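Local atomic coordinates of alkyl hydroperoxide reductase, C subunit (Enterococcus faecalis, PDB entry 5Y63), a protein that probably reduces hydrogen peroxide and organic hydroperoxides to water and alcohols through a reactive cysteine, protecting the cell against oxidative stress as a ring-shaped decamer of five homodimers. Residues V79-E84 / Y105-D110; P51-F56 / Y88-W93; S45-Y50 / F134-E139. All coordinates share one frame; numbering follows the deposited sequence.

Contact 1: residues V79-E84 / Y105-D110; sequences VYSVSE and YPMLAD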
loop_
_atom_site.group_PDB
_atom_site.type_symbol
_atom_site.label_atom_id
_atom_site.label_comp_id
_atom_site.label_asym_id
_atom_site.label_seq_id
_atom_site.Cartn_x
_atom_site.Cartn_y
_atom_site.Cartn_z
ATOM N N VAL A 79 28.170 -15.083 35.707
ATOM C CA VAL A 79 28.378 -13.709 35.249
ATOM C C VAL A 79 28.905 -13.721 33.815
ATOM O O VAL A 79 29.868 -14.419 33.509
ATOM C CB VAL A 79 29.385 -12.968 36.160
ATOM C CG1 VAL A 79 29.639 -11.550 35.665
ATOM C CG2 VAL A 79 28.886 -12.945 37.599
ATOM N N TYR A 80 28.271 -12.942 32.943
ATOM C CA TYR A 80 28.700 -12.819 31.550
ATOM C C TYR A 80 28.963 -11.352 31.202
ATOM O O TYR A 80 28.026 -10.595 30.950
ATOM C CB TYR A 80 27.632 -13.390 30.613
ATOM C CG TYR A 80 27.246 -14.821 30.910
ATOM C CD1 TYR A 80 27.950 -15.885 30.350
ATOM C CD2 TYR A 80 26.171 -15.111 31.747
ATOM C CE1 TYR A 80 27.598 -17.197 30.617
ATOM C CE2 TYR A 80 25.809 -16.420 32.019
ATOM C CZ TYR A 80 26.525 -17.460 31.451
ATOM O OH TYR A 80 26.167 -18.763 31.722
ATOM N N SER A 81 30.231 -10.945 31.196
ATOM C CA SER A 81 30.584 -9.589 30.782
ATOM C C SER A 81 30.524 -9.497 29.263
ATOM O O SER A 81 31.031 -10.374 28.561
ATOM C CB SER A 81 31.968 -9.185 31.293
ATOM O OG SER A 81 33.009 -9.764 30.525
ATOM N N VAL A 82 29.899 -8.436 28.763
ATOM C CA VAL A 82 29.668 -8.279 27.335
ATOM C C VAL A 82 30.232 -6.951 26.839
ATOM O O VAL A 82 30.058 -5.907 27.467
ATOM C CB VAL A 82 28.164 -8.347 26.994
ATOM C CG1 VAL A 82 27.967 -8.595 25.504
ATOM C CG2 VAL A 82 27.474 -9.436 27.802
ATOM N N SER A 83 30.911 -7.012 25.700
ATOM C CA SER A 83 31.431 -5.832 25.027
ATOM C C SER A 83 31.369 -6.072 23.523
ATOM O O SER A 83 31.264 -7.214 23.074
ATOM C CB SER A 83 32.864 -5.553 25.492
ATOM O OG SER A 83 33.633 -4.879 24.510
ATOM N N GLU A 84 31.434 -4.996 22.747
ATOM C CA GLU A 84 31.437 -5.102 21.292
ATOM C C GLU A 84 32.824 -5.462 20.750
ATOM O O GLU A 84 33.035 -5.481 19.538
ATOM C CB GLU A 84 30.933 -3.802 20.658
ATOM C CG GLU A 84 29.527 -3.409 21.086
ATOM C CD GLU A 84 28.478 -4.426 20.681
ATOM O OE1 GLU A 84 28.081 -4.431 19.500
ATOM O OE2 GLU A 84 28.045 -5.214 21.547
ATOM N N TYR A 105 35.315 -15.187 35.510
ATOM C CA TYR A 105 34.045 -15.354 34.790
ATOM C C TYR A 105 34.232 -15.234 33.272
ATOM O O TYR A 105 35.238 -14.687 32.815
ATOM C CB TYR A 105 32.956 -14.387 35.306
ATOM C CG TYR A 105 33.329 -12.919 35.405
ATOM C CD1 TYR A 105 33.304 -12.092 34.284
ATOM C CD2 TYR A 105 33.660 -12.345 36.632
ATOM C CE1 TYR A 105 33.625 -10.747 34.377
ATOM C CE2 TYR A 105 33.982 -11.001 36.735
ATOM C CZ TYR A 105 33.964 -10.206 35.605
ATOM O OH TYR A 105 34.286 -8.871 35.705
ATOM N N PRO A 106 33.277 -15.777 32.487
ATOM C CA PRO A 106 33.383 -15.724 31.025
ATOM C C PRO A 106 33.114 -14.335 30.443
ATOM O O PRO A 106 32.092 -13.721 30.748
ATOM C CB PRO A 106 32.314 -16.721 30.554
ATOM C CG PRO A 106 31.343 -16.803 31.671
ATOM C CD PRO A 106 32.150 -16.623 32.920
ATOM N N MET A 107 34.035 -13.860 29.607
ATOM C CA MET A 107 33.894 -12.579 28.925
ATOM C C MET A 107 33.375 -12.792 27.503
ATOM O O MET A 107 34.122 -13.227 26.619
ATOM C CB MET A 107 35.242 -11.864 28.880
ATOM C CG MET A 107 35.907 -11.703 30.234
ATOM S SD MET A 107 37.462 -10.802 30.102
ATOM C CE MET A 107 36.861 -9.129 29.868
ATOM N N LEU A 108 32.098 -12.487 27.287
ATOM C CA LEU A 108 31.471 -12.683 25.980
ATOM C C LEU A 108 31.908 -11.606 24.994
ATOM O O LEU A 108 32.050 -10.439 25.356
ATOM C CB LEU A 108 29.945 -12.669 26.096
ATOM C CG LEU A 108 29.284 -13.666 27.053
ATOM C CD1 LEU A 108 27.770 -13.591 26.908
ATOM C CD2 LEU A 108 29.769 -15.089 26.818
ATOM N N ALA A 109 32.127 -12.016 23.747
ATOM C CA ALA A 109 32.441 -11.095 22.665
ATOM C C ALA A 109 31.181 -10.869 21.845
ATOM O O ALA A 109 30.405 -11.802 21.620
ATOM C CB ALA A 109 33.541 -11.668 21.789
ATOM N N ASP A 110 30.983 -9.632 21.397
ATOM C CA ASP A 110 29.811 -9.288 20.601
ATOM C C ASP A 110 30.155 -8.291 19.491
ATOM O O ASP A 110 29.635 -7.178 19.475
ATOM C CB ASP A 110 28.712 -8.727 21.514
ATOM C CG ASP A 110 27.388 -8.542 20.796
ATOM O OD1 ASP A 110 27.109 -9.294 19.837
ATOM O OD2 ASP A 110 26.620 -7.643 21.193
HETATM O O HOH W 1 33.644 -9.065 27.806
#

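Contact 2: residues P51-F56 / Y88-W93; sequences PADFSF and YVHKAW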
loop_
_atom_site.group_PDB
_atom_site.type_symbol
_atom_site.label_atom_id
_atom_site.label_comp_id
_atom_site.label_asym_id
_atom_site.label_seq_id
_atom_site.Cartn_x
_atom_site.Cartn_y
_atom_site.Cartn_z
ATOM N N PRO A 51 31.465 -0.492 27.804
ATOM C CA PRO A 51 31.775 0.148 26.517
ATOM C C PRO A 51 32.971 -0.404 25.742
ATOM O O PRO A 51 32.813 -0.785 24.583
ATOM C CB PRO A 51 32.021 1.616 26.898
ATOM C CG PRO A 51 31.355 1.793 28.216
ATOM C CD PRO A 51 31.518 0.479 28.911
ATOM N N ALA A 52 34.152 -0.437 26.356
ATOM C CA ALA A 52 35.374 -0.740 25.604
ATOM C C ALA A 52 36.481 -1.388 26.429
ATOM O O ALA A 52 36.675 -1.063 27.600
ATOM C CB ALA A 52 35.899 0.532 24.950
ATOM N N ASP A 53 37.210 -2.304 25.794
ATOM C CA ASP A 53 38.434 -2.853 26.366
ATOM C C ASP A 53 39.543 -1.808 26.301
ATOM O O ASP A 53 39.430 -0.803 25.599
ATOM C CB ASP A 53 38.868 -4.119 25.620
ATOM C CG ASP A 53 37.938 -5.289 25.863
ATOM O OD1 ASP A 53 36.759 -5.062 26.190
ATOM O OD2 ASP A 53 38.388 -6.443 25.729
ATOM N N PHE A 54 40.625 -2.077 27.020
ATOM C CA PHE A 54 41.726 -1.131 27.201
ATOM C C PHE A 54 41.221 0.279 27.506
ATOM O O PHE A 54 41.618 1.255 26.869
ATOM C CB PHE A 54 42.649 -1.158 25.981
ATOM C CG PHE A 54 43.372 -2.463 25.815
ATOM C CD1 PHE A 54 42.752 -3.542 25.200
ATOM C CD2 PHE A 54 44.664 -2.621 26.294
ATOM C CE1 PHE A 54 43.413 -4.751 25.054
ATOM C CE2 PHE A 54 45.331 -3.825 26.151
ATOM C CZ PHE A 54 44.706 -4.891 25.529
ATOM N N SER A 55 40.330 0.355 28.491
ATOM C CA SER A 55 39.754 1.611 28.948
ATOM C C SER A 55 40.109 1.808 30.421
ATOM O O SER A 55 40.691 0.921 31.049
ATOM C CB SER A 55 38.237 1.591 28.754
ATOM O OG SER A 55 37.696 2.893 28.859
ATOM N N PHE A 56 39.752 2.968 30.964
ATOM C CA PHE A 56 40.164 3.353 32.316
ATOM C C PHE A 56 39.126 3.012 33.383
ATOM O O PHE A 56 39.477 2.495 34.445
ATOM C CB PHE A 56 40.491 4.847 32.352
ATOM C CG PHE A 56 41.523 5.259 31.336
ATOM C CD1 PHE A 56 42.869 4.977 31.541
ATOM C CD2 PHE A 56 41.149 5.913 30.167
ATOM C CE1 PHE A 56 43.823 5.349 30.607
ATOM C CE2 PHE A 56 42.099 6.288 29.229
ATOM C CZ PHE A 56 43.437 6.005 29.448
ATOM N N TYR A 88 39.365 -12.156 20.690
ATOM C CA TYR A 88 40.807 -11.911 20.543
ATOM C C TYR A 88 41.267 -10.759 21.441
ATOM O O TYR A 88 42.300 -10.856 22.106
ATOM C CB TYR A 88 41.177 -11.579 19.088
ATOM C CG TYR A 88 40.970 -12.703 18.089
ATOM C CD1 TYR A 88 41.713 -13.881 18.169
ATOM C CD2 TYR A 88 40.050 -12.576 17.046
ATOM C CE1 TYR A 88 41.531 -14.905 17.250
ATOM C CE2 TYR A 88 39.862 -13.592 16.122
ATOM C CZ TYR A 88 40.603 -14.754 16.228
ATOM O OH TYR A 88 40.414 -15.766 15.311
ATOM N N VAL A 89 40.489 -9.679 21.455
ATOM C CA VAL A 89 40.830 -8.471 22.210
ATOM C C VAL A 89 40.754 -8.703 23.719
ATOM O O VAL A 89 41.577 -8.176 24.469
ATOM C CB VAL A 89 39.917 -7.285 21.823
ATOM C CG1 VAL A 89 40.198 -6.068 22.695
ATOM C CG2 VAL A 89 40.108 -6.924 20.356
ATOM N N HIS A 90 39.770 -9.486 24.157
ATOM C CA HIS A 90 39.622 -9.811 25.576
ATOM C C HIS A 90 40.856 -10.529 26.117
ATOM O O HIS A 90 41.313 -10.234 27.220
ATOM C CB HIS A 90 38.381 -10.676 25.821
ATOM C CG HIS A 90 37.084 -9.988 25.521
ATOM N ND1 HIS A 90 36.882 -8.642 25.742
ATOM C CD2 HIS A 90 35.912 -10.468 25.044
ATOM C CE1 HIS A 90 35.649 -8.321 25.396
ATOM N NE2 HIS A 90 35.038 -9.411 24.972
ATOM N N LYS A 91 41.390 -11.466 25.334
ATOM C CA LYS A 91 42.593 -12.206 25.720
ATOM C C LYS A 91 43.780 -11.273 25.950
ATOM O O LYS A 91 44.487 -11.394 26.952
ATOM C CB LYS A 91 42.947 -13.245 24.653
ATOM C CG LYS A 91 44.147 -14.115 25.000
ATOM C CD LYS A 91 44.409 -15.146 23.915
ATOM C CE LYS A 91 45.846 -15.643 23.932
ATOM N NZ LYS A 91 46.195 -16.332 22.659
ATOM N N ALA A 92 43.995 -10.348 25.018
ATOM C CA ALA A 92 45.078 -9.373 25.135
ATOM C C ALA A 92 44.879 -8.435 26.327
ATOM O O ALA A 92 45.846 -8.035 26.977
ATOM C CB ALA A 92 45.200 -8.570 23.850
ATOM N N TRP A 93 43.624 -8.087 26.603
ATOM C CA TRP A 93 43.287 -7.213 27.728
ATOM C C TRP A 93 43.558 -7.901 29.066
ATOM O O TRP A 93 43.959 -7.251 30.031
ATOM C CB TRP A 93 41.820 -6.773 27.629
ATOM C CG TRP A 93 41.455 -5.581 28.467
ATOM C CD1 TRP A 93 42.279 -4.565 28.865
ATOM C CD2 TRP A 93 40.152 -5.259 28.975
ATOM N NE1 TRP A 93 41.575 -3.645 29.607
ATOM C CE2 TRP A 93 40.268 -4.047 29.688
ATOM C CE3 TRP A 93 38.902 -5.887 28.910
ATOM C CZ2 TRP A 93 39.180 -3.446 30.326
ATOM C CZ3 TRP A 93 37.821 -5.287 29.545
ATOM C CH2 TRP A 93 37.969 -4.080 30.243
#

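Contact 3: residues S45-Y50 / F134-E139; sequences SIFFFY and FIVSPE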
loop_
_atom_site.group_PDB
_atom_site.type_symbol
_atom_site.label_atom_id
_atom_site.label_comp_id
_atom_site.label_asym_id
_atom_site.label_seq_id
_atom_site.Cartn_x
_atom_site.Cartn_y
_atom_site.Cartn_z
ATOM N N SER A 45 21.751 -15.599 35.933
ATOM C CA SER A 45 22.792 -14.995 35.118
ATOM C C SER A 45 22.727 -13.481 35.157
ATOM O O SER A 45 21.644 -12.894 35.169
ATOM C CB SER A 45 22.683 -15.483 33.673
ATOM O OG SER A 45 21.398 -15.221 33.147
ATOM N N ILE A 46 23.904 -12.864 35.184
ATOM C CA ILE A 46 24.033 -11.422 35.096
ATOM C C ILE A 46 24.838 -11.087 33.851
ATOM O O ILE A 46 26.021 -11.417 33.766
ATOM C CB ILE A 46 24.737 -10.833 36.334
ATOM C CG1 ILE A 46 23.867 -11.030 37.579
ATOM C CG2 ILE A 46 25.028 -9.350 36.128
ATOM C CD1 ILE A 46 24.584 -10.757 38.885
ATOM N N PHE A 47 24.187 -10.449 32.882
ATOM C CA PHE A 47 24.886 -9.882 31.733
ATOM C C PHE A 47 25.429 -8.517 32.138
ATOM O O PHE A 47 24.680 -7.670 32.617
ATOM C CB PHE A 47 23.957 -9.763 30.527
ATOM C CG PHE A 47 23.621 -11.084 29.898
ATOM C CD1 PHE A 47 22.610 -11.878 30.420
ATOM C CD2 PHE A 47 24.327 -11.540 28.794
ATOM C CE1 PHE A 47 22.304 -13.100 29.849
ATOM C CE2 PHE A 47 24.025 -12.762 28.217
ATOM C CZ PHE A 47 23.012 -13.542 28.745
ATOM N N PHE A 48 26.732 -8.318 31.958
ATOM C CA PHE A 48 27.398 -7.098 32.395
ATOM C C PHE A 48 28.012 -6.382 31.195
ATOM O O PHE A 48 29.176 -6.593 30.849
ATOM C CB PHE A 48 28.462 -7.431 33.444
ATOM C CG PHE A 48 28.953 -6.238 34.211
ATOM C CD1 PHE A 48 28.263 -5.791 35.329
ATOM C CD2 PHE A 48 30.104 -5.566 33.823
ATOM C CE1 PHE A 48 28.709 -4.693 36.042
ATOM C CE2 PHE A 48 30.555 -4.469 34.532
ATOM C CZ PHE A 48 29.857 -4.033 35.645
ATOM N N PHE A 49 27.206 -5.539 30.555
ATOM C CA PHE A 49 27.649 -4.778 29.393
ATOM C C PHE A 49 28.594 -3.656 29.805
ATOM O O PHE A 49 28.391 -3.022 30.840
ATOM C CB PHE A 49 26.452 -4.183 28.656
ATOM C CG PHE A 49 25.668 -5.182 27.870
ATOM C CD1 PHE A 49 24.614 -5.868 28.449
ATOM C CD2 PHE A 49 25.975 -5.426 26.543
ATOM C CE1 PHE A 49 23.884 -6.787 27.719
ATOM C CE2 PHE A 49 25.250 -6.341 25.806
ATOM C CZ PHE A 49 24.203 -7.024 26.395
ATOM N N TYR A 50 29.617 -3.412 28.989
ATOM C CA TYR A 50 30.543 -2.298 29.211
ATOM C C TYR A 50 31.089 -1.784 27.870
ATOM O O TYR A 50 31.173 -2.548 26.908
ATOM C CB TYR A 50 31.682 -2.721 30.150
ATOM C CG TYR A 50 32.603 -3.760 29.560
ATOM C CD1 TYR A 50 32.255 -5.103 29.558
ATOM C CD2 TYR A 50 33.820 -3.397 28.994
ATOM C CE1 TYR A 50 33.089 -6.057 29.007
ATOM C CE2 TYR A 50 34.662 -4.341 28.440
ATOM C CZ TYR A 50 34.294 -5.672 28.451
ATOM O OH TYR A 50 35.126 -6.617 27.901
ATOM N N PHE A 134 21.942 -6.791 33.445
ATOM C CA PHE A 134 20.669 -7.508 33.369
ATOM C C PHE A 134 20.705 -8.765 34.234
ATOM O O PHE A 134 21.600 -9.594 34.087
ATOM C CB PHE A 134 20.369 -7.904 31.923
ATOM C CG PHE A 134 20.170 -6.737 31.003
ATOM C CD1 PHE A 134 21.259 -6.104 30.418
ATOM C CD2 PHE A 134 18.892 -6.276 30.712
ATOM C CE1 PHE A 134 21.078 -5.028 29.567
ATOM C CE2 PHE A 134 18.704 -5.198 29.862
ATOM C CZ PHE A 134 19.798 -4.573 29.288
ATOM N N ILE A 135 19.727 -8.899 35.128
ATOM C CA ILE A 135 19.565 -10.107 35.933
ATOM C C ILE A 135 18.498 -10.976 35.284
ATOM O O ILE A 135 17.357 -10.545 35.114
ATOM C CB ILE A 135 19.162 -9.775 37.383
ATOM C CG1 ILE A 135 20.274 -8.966 38.061
ATOM C CG2 ILE A 135 18.879 -11.054 38.166
ATOM C CD1 ILE A 135 19.906 -8.415 39.419
ATOM N N VAL A 136 18.877 -12.200 34.928
ATOM C CA VAL A 136 18.002 -13.108 34.192
ATOM C C VAL A 136 17.829 -14.405 34.978
ATOM O O VAL A 136 18.799 -14.952 35.502
ATOM C CB VAL A 136 18.580 -13.412 32.793
ATOM C CG1 VAL A 136 17.624 -14.260 31.966
ATOM C CG2 VAL A 136 18.899 -12.115 32.063
ATOM N N SER A 137 16.590 -14.889 35.049
ATOM C CA SER A 137 16.262 -16.111 35.785
ATOM C C SER A 137 16.763 -17.354 35.041
ATOM O O SER A 137 17.132 -17.263 33.872
ATOM C CB SER A 137 14.749 -16.204 36.006
ATOM O OG SER A 137 14.079 -16.600 34.821
ATOM N N PRO A 138 16.773 -18.523 35.713
ATOM C CA PRO A 138 17.211 -19.768 35.069
ATOM C C PRO A 138 16.363 -20.207 33.875
ATOM O O PRO A 138 16.853 -20.939 33.018
ATOM C CB PRO A 138 17.104 -20.803 36.194
ATOM C CG PRO A 138 17.183 -20.014 37.449
ATOM C CD PRO A 138 16.469 -18.736 37.140
ATOM N N GLU A 139 15.106 -19.767 33.828
ATOM C CA GLU A 139 14.220 -20.054 32.701
ATOM C C GLU A 139 14.433 -19.082 31.534
ATOM O O GLU A 139 13.809 -19.226 30.485
ATOM C CB GLU A 139 12.758 -20.030 33.162
ATOM C CG GLU A 139 11.816 -20.829 32.267
ATOM C CD GLU A 139 10.495 -21.188 32.936
ATOM O OE1 GLU A 139 10.466 -21.363 34.175
ATOM O OE2 GLU A 139 9.480 -21.311 32.213
HETATM O O HOH W 2 19.868 -17.292 33.115
#

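Contact 1: residues V79-E84 / Y105-D110
Ser-81 and Leu-108 join neighbouring parallel strands, 77-83 and 107-109, in the sheet of this thioredoxin-fold peroxiredoxin; a helical connection between the strands makes a beta-alpha-beta crossover. Leu-108 N donates to Ser-81 O over 2.7 Å. Ser-81 N to Pro-106 O and Asp-110 N to Ser-83 O are weak, which leaves the bond to Ser-81 O as the one sound rung. Leu-108 CD1 and Pro-106 CG both pack on Tyr-80, the first 3.7 Å from Tyr-80 CB, the second 3.8 Å from Tyr-80 CD1. Ser-81 turns to the face opposite that of Val-82 and Leu-108, where its OG lies 3.5 Å from Met-107 CB. At the start of the pair, Val-79 CG1 lies over one face of the Tyr-105 ring, 4.0 Å from its centroid and 15° off the normal, a CH-pi contact. It gets there by standing anti to its own backbone N (chi1 178°). A second shell surrounds the pair: Tyr-105 OH bonds to Leu-62 O on helix 58-67, Tyr-69 meets the same ring edge-to-face, and at the far end of segment 105-110 Asp-110 OD2 accepts from Ala-116 N of helix 114-119. Backbone bonds from Tyr-80 and Val-82 tie the pair to strand 44-49. One water joins the two strands, bonded to Ser-81 OG at 2.9 Å and donating to Leu-108 O at 3.2 Å.

Contact 2: residues P51-F56 / Y88-W93
Asp-53 and Phe-54 lie over one face of the Trp-93 indole, setting the PxxxT/SxxC signature loop of peroxiredoxins, which runs from Pro-51 to the predicted peroxidatic Cys-58, against helix 87-96. The inner half is tight. Asp-53 CA makes a CH-pi contact 3.8 Å from the centroid of the Trp-93 six-membered ring, almost on its normal, and Phe-54 N hangs 3.2 Å above the indole plane, nearer the rim. The polar part is carboxylate and imidazole: the Asp-53 carboxylate continues past the indole, its plane turned 30° from it, with CG 3.3 Å from Trp-93 CE3. Asp-53 OD1 bonds to Tyr-50 OH, and Asp-85 OD2 accepts from Asp-53 N. His-90 NE2 is bonded to Leu-108 O. The outer half is mostly apolar and partly exposed. Phe-54 doubles back toward the helix: Trp-93 CD1 sits 3.7 Å above the centre of its ring, the two planes 35° apart, Phe-54 CE1 is 3.6 Å from Trp-93 CB, and Val-89 O lies at the ring edge. Looser are Phe-54 CZ to Ala-92 CB, 4.1 Å, and Phe-54 CE1 to Val-89 CG1, 4.2 Å. On this side the second subunit packs in, its Ala-92 against Phe-54 and its Phe-54 against Tyr-88 and Ala-92. Deep inside, His-90 ND1 donates to the syn lone pair of Asp-53 OD2 at 2.7 Å, the oxygen tilted 20° out of the imidazole plane.

Contact 3: residues S45-Y50 / F134-E139
Phe-134 and Phe-47 face each other as a hydrogen-bonded antiparallel pair joining strands 44-49 and 128-136, neighbours in the central sheet of the thioredoxin fold. Phe-47 N donates to Phe-134 O and Phe-134 N to Phe-47 O, each over 3.0 Å. Ser-45 and Val-136 form the next such pair, with Ile-46 and Ile-135 as the non-hydrogen-bonded pair between. The side chain of Phe-134 leaves the sheet on the face shared with Phe-47 and Val-136, its CB 4.3 Å from Phe-47 CB. Its CG stands anti to the carbonyl carbon (chi1 -64°). The ring edge lies near Phe-47 O. Farther along, Phe-134 CD1 and CE1 both approach Phe-49 CE1 to 3.8 Å; the rings touch rim to rim, their planes 78° apart. Beyond the two segments, Tyr-145 of strand 142-148 stacks on the Phe-134 ring. Along the same face Val-136 CG2 comes 4.1 Å from Phe-47 CD1, at the edge of that ring. A water lies between Ser-45 OG and Ser-137 O, just past the strand end. Phe-119 of helix 114-119 covers part of the aromatic face, meeting Phe-47, Phe-49 and Phe-134. On the reverse face Ile-46 and Ile-135 run side by side beneath helix 156-171, Ile-46 touching Leu-159 and Leu-163 and Ile-135 touching Lys-162, while strand 77-83 flanks 44-49 on its other edge.

In the fold
Contacts 1 and 3 belong to one sheet and lie in the core, their strands 77-83 and 44-49 being neighbours; contact 1 is a parallel pair with partly weak bonds, contact 3 an antiparallel pair with four sound ones and an aromatic face. Contact 2 lies farther out, its centre about 15 Å from the centre of the chain, at a subunit boundary, and exchanges backbone pairing for indole packing and a His-carboxylate bond. Tyr-80 N and O bond to Ile-46 O and Phe-48 N, joining contacts 1 and 3. Contact 2 touches both others, contact 1 through His-90 and contact 3 through Tyr-50, in the loop leading to the predicted catalytic Cys-58.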